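Local structure of hypothetical protein PH0250 (Pyrococcus horikoshii, 2EKD) at residues Y95-Q100 against H122-L127; K138-Y143 against E173-I178. The protein is of unknown function but belongs to a Pyrococcus family related to the P-loop NTPases and probably has a KaiC-like fold. All coordinates share one frame; numbering follows the deposited sequence.

Contact 1 of 2, residues Y95-Q100 against H122-L127; sequences YVISEQ and HKLILL
Y95 lays its ring across the last turn of helix 121-127, with L127 over one face. The CB of L127 stands 3.9 Å from the centroid of the Y95 ring, displaced toward the rim on the CD1 and CE1 side; this is a CH-pi contact, and the two side chains cross at about a right angle. L127 O lies over the same face, but toward the CE2 and CZ side, 3.3 Å from CE2 of Y95, so one backbone carbonyl and one CB of a single residue share the tyrosine. The Y95 CG lies anti to its own carbonyl carbon (chi1 -50°), a setting that places the ring over L127. Nearer the backbone, CB of Y95 is 3.7 Å from L124 O. With an alanine in place of Y95, the CB and carbonyl of L127 would probably lose their aromatic cover, and a gap would open against the end of the helix. The Y95 side chain also touches E132 of helix 130-141. I97 brings the tip of its longer branch back, CD1 to CD1 of L124 at 4.5 Å, a loose apolar touch; both side chains also rest on I92. At S98 the chain reaches the N-cap position of helix 99-105, and its OG donates to OE1 of Q100 at 3.0 Å, from above the carbonyl plane of that amide. L127 meets I134 of the second subunit as well. The arrangement is ordinary helix-and-loop packing in an alpha/beta sheet protein: the start of the loop meets the C-terminal part of helix 121-127, which follows strand 114-119, and then leaves it for helix 99-105.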
loop_
_atom_site.group_PDB
_atom_site.type_symbol
_atom_site.label_atom_id
_atom_site.label_comp_id
_atom_site.label_asym_id
_atom_site.label_seq_id
_atom_site.Cartn_x
_atom_site.Cartn_y
_atom_site.Cartn_z
ATOM N N TYR F 95 4.407 -13.837 -23.023
ATOM C CA TYR F 95 5.530 -13.059 -22.520
ATOM C C TYR F 95 6.748 -13.912 -22.184
ATOM O O TYR F 95 7.448 -13.655 -21.205
ATOM C CB TYR F 95 5.083 -12.258 -21.297
ATOM C CG TYR F 95 3.813 -11.483 -21.551
ATOM C CD1 TYR F 95 3.754 -10.517 -22.557
ATOM C CD2 TYR F 95 2.658 -11.742 -20.819
ATOM C CE1 TYR F 95 2.573 -9.831 -22.829
ATOM C CE2 TYR F 95 1.471 -11.060 -21.082
ATOM C CZ TYR F 95 1.436 -10.108 -22.089
ATOM O OH TYR F 95 0.264 -9.437 -22.356
ATOM N N VAL F 96 6.998 -14.923 -23.010
ATOM C CA VAL F 96 8.138 -15.811 -22.817
ATOM C C VAL F 96 8.583 -16.379 -24.166
ATOM O O VAL F 96 7.847 -16.316 -25.151
ATOM C CB VAL F 96 7.786 -16.977 -21.859
ATOM C CG1 VAL F 96 6.826 -17.938 -22.534
ATOM C CG2 VAL F 96 9.051 -17.692 -21.421
ATOM N N ILE F 97 9.794 -16.925 -24.205
ATOM C CA ILE F 97 10.335 -17.504 -25.427
ATOM C C ILE F 97 10.541 -19.008 -25.291
ATOM O O ILE F 97 10.917 -19.503 -24.230
ATOM C CB ILE F 97 11.693 -16.846 -25.813
ATOM C CG1 ILE F 97 11.455 -15.491 -26.486
ATOM C CG2 ILE F 97 12.479 -17.755 -26.744
ATOM C CD1 ILE F 97 10.859 -14.439 -25.577
ATOM N N SER F 98 10.278 -19.728 -26.376
ATOM C CA SER F 98 10.452 -21.174 -26.404
ATOM C C SER F 98 11.941 -21.458 -26.307
ATOM O O SER F 98 12.744 -20.806 -26.972
ATOM C CB SER F 98 9.906 -21.748 -27.714
ATOM O OG SER F 98 10.220 -23.124 -27.838
ATOM N N GLU F 99 12.315 -22.428 -25.480
ATOM C CA GLU F 99 13.724 -22.762 -25.333
ATOM C C GLU F 99 14.186 -23.736 -26.411
ATOM O O GLU F 99 15.385 -23.946 -26.587
ATOM C CB GLU F 99 14.000 -23.341 -23.938
ATOM C CG GLU F 99 13.240 -24.609 -23.599
ATOM C CD GLU F 99 13.506 -25.079 -22.179
ATOM O OE1 GLU F 99 14.684 -25.339 -21.846
ATOM O OE2 GLU F 99 12.537 -25.187 -21.396
ATOM N N GLN F 100 13.238 -24.321 -27.136
ATOM C CA GLN F 100 13.570 -25.264 -28.200
ATOM C C GLN F 100 13.974 -24.535 -29.477
ATOM O O GLN F 100 14.779 -25.038 -30.259
ATOM C CB GLN F 100 12.384 -26.185 -28.507
ATOM C CG GLN F 100 12.008 -27.163 -27.398
ATOM C CD GLN F 100 11.349 -26.489 -26.210
ATOM O OE1 GLN F 100 10.393 -25.729 -26.366
ATOM N NE2 GLN F 100 11.850 -26.775 -25.013
ATOM N N HIS F 122 12.850 -6.520 -18.395
ATOM C CA HIS F 122 11.838 -5.895 -17.540
ATOM C C HIS F 122 10.518 -5.641 -18.279
ATOM O O HIS F 122 9.455 -5.594 -17.656
ATOM C CB HIS F 122 12.355 -4.580 -16.957
ATOM C CG HIS F 122 12.891 -3.630 -17.981
ATOM N ND1 HIS F 122 14.197 -3.668 -18.421
ATOM C CD2 HIS F 122 12.288 -2.634 -18.676
ATOM C CE1 HIS F 122 14.375 -2.738 -19.341
ATOM N NE2 HIS F 122 13.233 -2.097 -19.514
ATOM N N LYS F 123 10.579 -5.488 -19.600
ATOM C CA LYS F 123 9.365 -5.258 -20.384
ATOM C C LYS F 123 8.469 -6.496 -20.376
ATOM O O LYS F 123 7.251 -6.386 -20.217
ATOM C CB LYS F 123 9.714 -4.873 -21.829
ATOM C CG LYS F 123 10.352 -3.500 -21.960
ATOM C CD LYS F 123 10.793 -3.220 -23.390
ATOM C CE LYS F 123 11.498 -1.865 -23.494
ATOM N NZ LYS F 123 11.850 -1.504 -24.902
ATOM N N LEU F 124 9.071 -7.671 -20.545
ATOM C CA LEU F 124 8.311 -8.922 -20.543
ATOM C C LEU F 124 7.618 -9.110 -19.207
ATOM O O LEU F 124 6.505 -9.638 -19.129
ATOM C CB LEU F 124 9.230 -10.118 -20.773
ATOM C CG LEU F 124 9.904 -10.250 -22.134
ATOM C CD1 LEU F 124 10.766 -11.529 -22.149
ATOM C CD2 LEU F 124 8.831 -10.300 -23.219
ATOM N N ILE F 125 8.300 -8.684 -18.154
ATOM C CA ILE F 125 7.788 -8.806 -16.808
ATOM C C ILE F 125 6.685 -7.791 -16.534
ATOM O O ILE F 125 5.668 -8.126 -15.930
ATOM C CB ILE F 125 8.930 -8.631 -15.791
ATOM C CG1 ILE F 125 9.878 -9.827 -15.899
ATOM C CG2 ILE F 125 8.367 -8.472 -14.383
ATOM C CD1 ILE F 125 11.141 -9.694 -15.084
ATOM N N LEU F 126 6.891 -6.552 -16.975
ATOM C CA LEU F 126 5.898 -5.505 -16.768
ATOM C C LEU F 126 4.582 -5.869 -17.456
ATOM O O LEU F 126 3.505 -5.542 -16.957
ATOM C CB LEU F 126 6.407 -4.166 -17.316
ATOM C CG LEU F 126 5.452 -2.969 -17.245
ATOM C CD1 LEU F 126 5.067 -2.715 -15.787
ATOM C CD2 LEU F 126 6.116 -1.727 -17.837
ATOM N N LEU F 127 4.677 -6.554 -18.591
ATOM C CA LEU F 127 3.501 -6.945 -19.365
ATOM C C LEU F 127 2.737 -8.165 -18.856
ATOM O O LEU F 127 1.555 -8.321 -19.156
ATOM C CB LEU F 127 3.903 -7.204 -20.818
ATOM C CG LEU F 127 4.268 -5.981 -21.664
ATOM C CD1 LEU F 127 5.143 -6.409 -22.837
ATOM C CD2 LEU F 127 2.993 -5.299 -22.144
#

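Contact 2 of 2, residues K138-Y143 against E173-I178; sequences KMVSNY and EVVTSI
The backbones come nearest at S141 and V174, whose CA atoms are 5.5 Å apart, where the last turn of helix 130-141 meets the C-terminal end of helix 165-174. V174 points at S141, whose CB lies alongside, 3.7 Å from CB of V174 and 3.8 Å from its CG1, so a serine here packs through carbon rather than oxygen. Its OG lies between the backbone N and the carbonyl carbon (chi1 62°), which swings the hydroxyl off the valine and leaves it to a polar neighbour, E54 of the third subunit. V140 supplies the other half of the apolar patch with one methyl. CG1 of V140 reaches CG2 of V174 at 4.2 Å and CG1 of V175 at 4.3 Å, bridging the two valines on successive residues. V175 is the first residue to leave helical geometry (psi 162°), and the chain then runs into strand 177-182. Behind these methyls, V140 and V175 both rest on T17 of strand 17-22, and V140 touches Y153 of strand 149-156 as well. V174 is covered in part by E54 of the third subunit, while E173 beside it is bonded through its carboxylate oxygens to N156 and Y22 of that same subunit. All four touching residues are buried, yet the contact between them is purely van der Waals. The chemistry therefore divides: small branched side chains and a serine methylene let two helix ends come close, while the hydroxyl of S141 and the carboxylate of E173 bond to the third subunit.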
loop_
_atom_site.group_PDB
_atom_site.type_symbol
_atom_site.label_atom_id
_atom_site.label_comp_id
_atom_site.label_asym_id
_atom_site.label_seq_id
_atom_site.Cartn_x
_atom_site.Cartn_y
_atom_site.Cartn_z
ATOM N N LYS F 138 12.120 -18.466 -15.198
ATOM C CA LYS F 138 12.578 -19.818 -15.540
ATOM C C LYS F 138 13.419 -19.737 -16.804
ATOM O O LYS F 138 14.408 -20.444 -16.957
ATOM C CB LYS F 138 11.395 -20.770 -15.791
ATOM C CG LYS F 138 10.452 -20.948 -14.615
ATOM C CD LYS F 138 9.628 -22.229 -14.742
ATOM C CE LYS F 138 8.816 -22.272 -16.026
ATOM N NZ LYS F 138 8.203 -23.615 -16.239
HETATM N N MSE F 139 13.005 -18.863 -17.711
HETATM C CA MSE F 139 13.710 -18.660 -18.963
HETATM C C MSE F 139 15.140 -18.216 -18.662
HETATM O O MSE F 139 16.078 -18.599 -19.358
HETATM C CB MSE F 139 12.962 -17.613 -19.804
HETATM C CG MSE F 139 13.730 -17.052 -20.990
HETATM SE SE MSE F 139 12.663 -16.169 -22.181
HETATM C CE MSE F 139 11.572 -15.254 -21.107
ATOM N N VAL F 140 15.313 -17.420 -17.615
ATOM C CA VAL F 140 16.649 -16.965 -17.253
ATOM C C VAL F 140 17.442 -18.068 -16.547
ATOM O O VAL F 140 18.609 -18.280 -16.845
ATOM C CB VAL F 140 16.604 -15.719 -16.333
ATOM C CG1 VAL F 140 18.021 -15.343 -15.901
ATOM C CG2 VAL F 140 15.943 -14.546 -17.066
ATOM N N SER F 141 16.811 -18.784 -15.623
ATOM C CA SER F 141 17.535 -19.825 -14.909
ATOM C C SER F 141 17.877 -21.052 -15.752
ATOM O O SER F 141 18.810 -21.772 -15.429
ATOM C CB SER F 141 16.765 -20.253 -13.659
ATOM O OG SER F 141 15.512 -20.804 -13.994
ATOM N N ASN F 142 17.138 -21.290 -16.831
ATOM C CA ASN F 142 17.414 -22.453 -17.678
ATOM C C ASN F 142 18.746 -22.379 -18.425
ATOM O O ASN F 142 19.284 -23.405 -18.832
ATOM C CB ASN F 142 16.287 -22.676 -18.702
ATOM C CG ASN F 142 15.019 -23.241 -18.074
ATOM O OD1 ASN F 142 15.075 -24.027 -17.126
ATOM N ND2 ASN F 142 13.868 -22.856 -18.616
ATOM N N TYR F 143 19.283 -21.177 -18.603
ATOM C CA TYR F 143 20.539 -21.028 -19.323
ATOM C C TYR F 143 21.729 -20.734 -18.428
ATOM O O TYR F 143 22.850 -20.572 -18.914
ATOM C CB TYR F 143 20.397 -19.945 -20.392
ATOM C CG TYR F 143 19.363 -20.312 -21.425
ATOM C CD1 TYR F 143 19.580 -21.368 -22.318
ATOM C CD2 TYR F 143 18.131 -19.661 -21.460
ATOM C CE1 TYR F 143 18.587 -21.766 -23.215
ATOM C CE2 TYR F 143 17.138 -20.049 -22.345
ATOM C CZ TYR F 143 17.368 -21.099 -23.217
ATOM O OH TYR F 143 16.373 -21.473 -24.082
ATOM N N GLU F 173 17.934 -14.219 -7.348
ATOM C CA GLU F 173 18.289 -15.523 -6.805
ATOM C C GLU F 173 18.903 -16.474 -7.844
ATOM O O GLU F 173 19.913 -17.122 -7.577
ATOM C CB GLU F 173 17.051 -16.194 -6.193
ATOM C CG GLU F 173 17.360 -17.500 -5.467
ATOM C CD GLU F 173 16.116 -18.226 -4.952
ATOM O OE1 GLU F 173 15.178 -17.566 -4.445
ATOM O OE2 GLU F 173 16.089 -19.473 -5.037
ATOM N N VAL F 174 18.292 -16.554 -9.025
ATOM C CA VAL F 174 18.761 -17.465 -10.061
ATOM C C VAL F 174 20.034 -17.083 -10.796
ATOM O O VAL F 174 20.684 -17.949 -11.387
ATOM C CB VAL F 174 17.657 -17.733 -11.107
ATOM C CG1 VAL F 174 16.411 -18.279 -10.413
ATOM C CG2 VAL F 174 17.340 -16.461 -11.871
ATOM N N VAL F 175 20.402 -15.804 -10.778
ATOM C CA VAL F 175 21.618 -15.396 -11.464
ATOM C C VAL F 175 22.852 -15.669 -10.602
ATOM O O VAL F 175 22.735 -15.854 -9.388
ATOM C CB VAL F 175 21.567 -13.896 -11.867
ATOM C CG1 VAL F 175 20.351 -13.648 -12.764
ATOM C CG2 VAL F 175 21.525 -13.004 -10.624
ATOM N N THR F 176 24.027 -15.699 -11.230
ATOM C CA THR F 176 25.280 -15.958 -10.517
ATOM C C THR F 176 25.974 -14.692 -10.006
ATOM O O THR F 176 26.742 -14.747 -9.046
ATOM C CB THR F 176 26.280 -16.751 -11.398
ATOM O OG1 THR F 176 26.435 -16.092 -12.662
ATOM C CG2 THR F 176 25.781 -18.169 -11.626
ATOM N N SER F 177 25.723 -13.560 -10.655
ATOM C CA SER F 177 26.318 -12.295 -10.230
ATOM C C SER F 177 25.329 -11.161 -10.448
ATOM O O SER F 177 24.510 -11.198 -11.375
ATOM C CB SER F 177 27.605 -11.985 -11.007
ATOM O OG SER F 177 28.738 -12.631 -10.445
ATOM N N ILE F 178 25.402 -10.159 -9.583
ATOM C CA ILE F 178 24.523 -9.005 -9.699
ATOM C C ILE F 178 25.332 -7.724 -9.634
ATOM O O ILE F 178 26.136 -7.535 -8.722
ATOM C CB ILE F 178 23.468 -8.963 -8.574
ATOM C CG1 ILE F 178 22.580 -10.212 -8.645
ATOM C CG2 ILE F 178 22.638 -7.685 -8.699
ATOM C CD1 ILE F 178 21.595 -10.346 -7.489
#

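In the fold
Contact 1 and contact 2 lie in series along the chain, their centres 14 Å apart, and helix 130-141 joins them, since it directly follows helix 121-127. They also touch, through the selenomethionine M139: CG2 of V96 packs on CE of M139 at 3.5 Å, and the backbone N of I97 lies 3.6 Å from SE of M139. Contact 2 is about 12 Å from the centre of the chain and contact 1 about 14 Å, both measured from the centre of the contact. Both face other subunits, contact 1 the second and contact 2 the third, so both lie close to subunit interfaces.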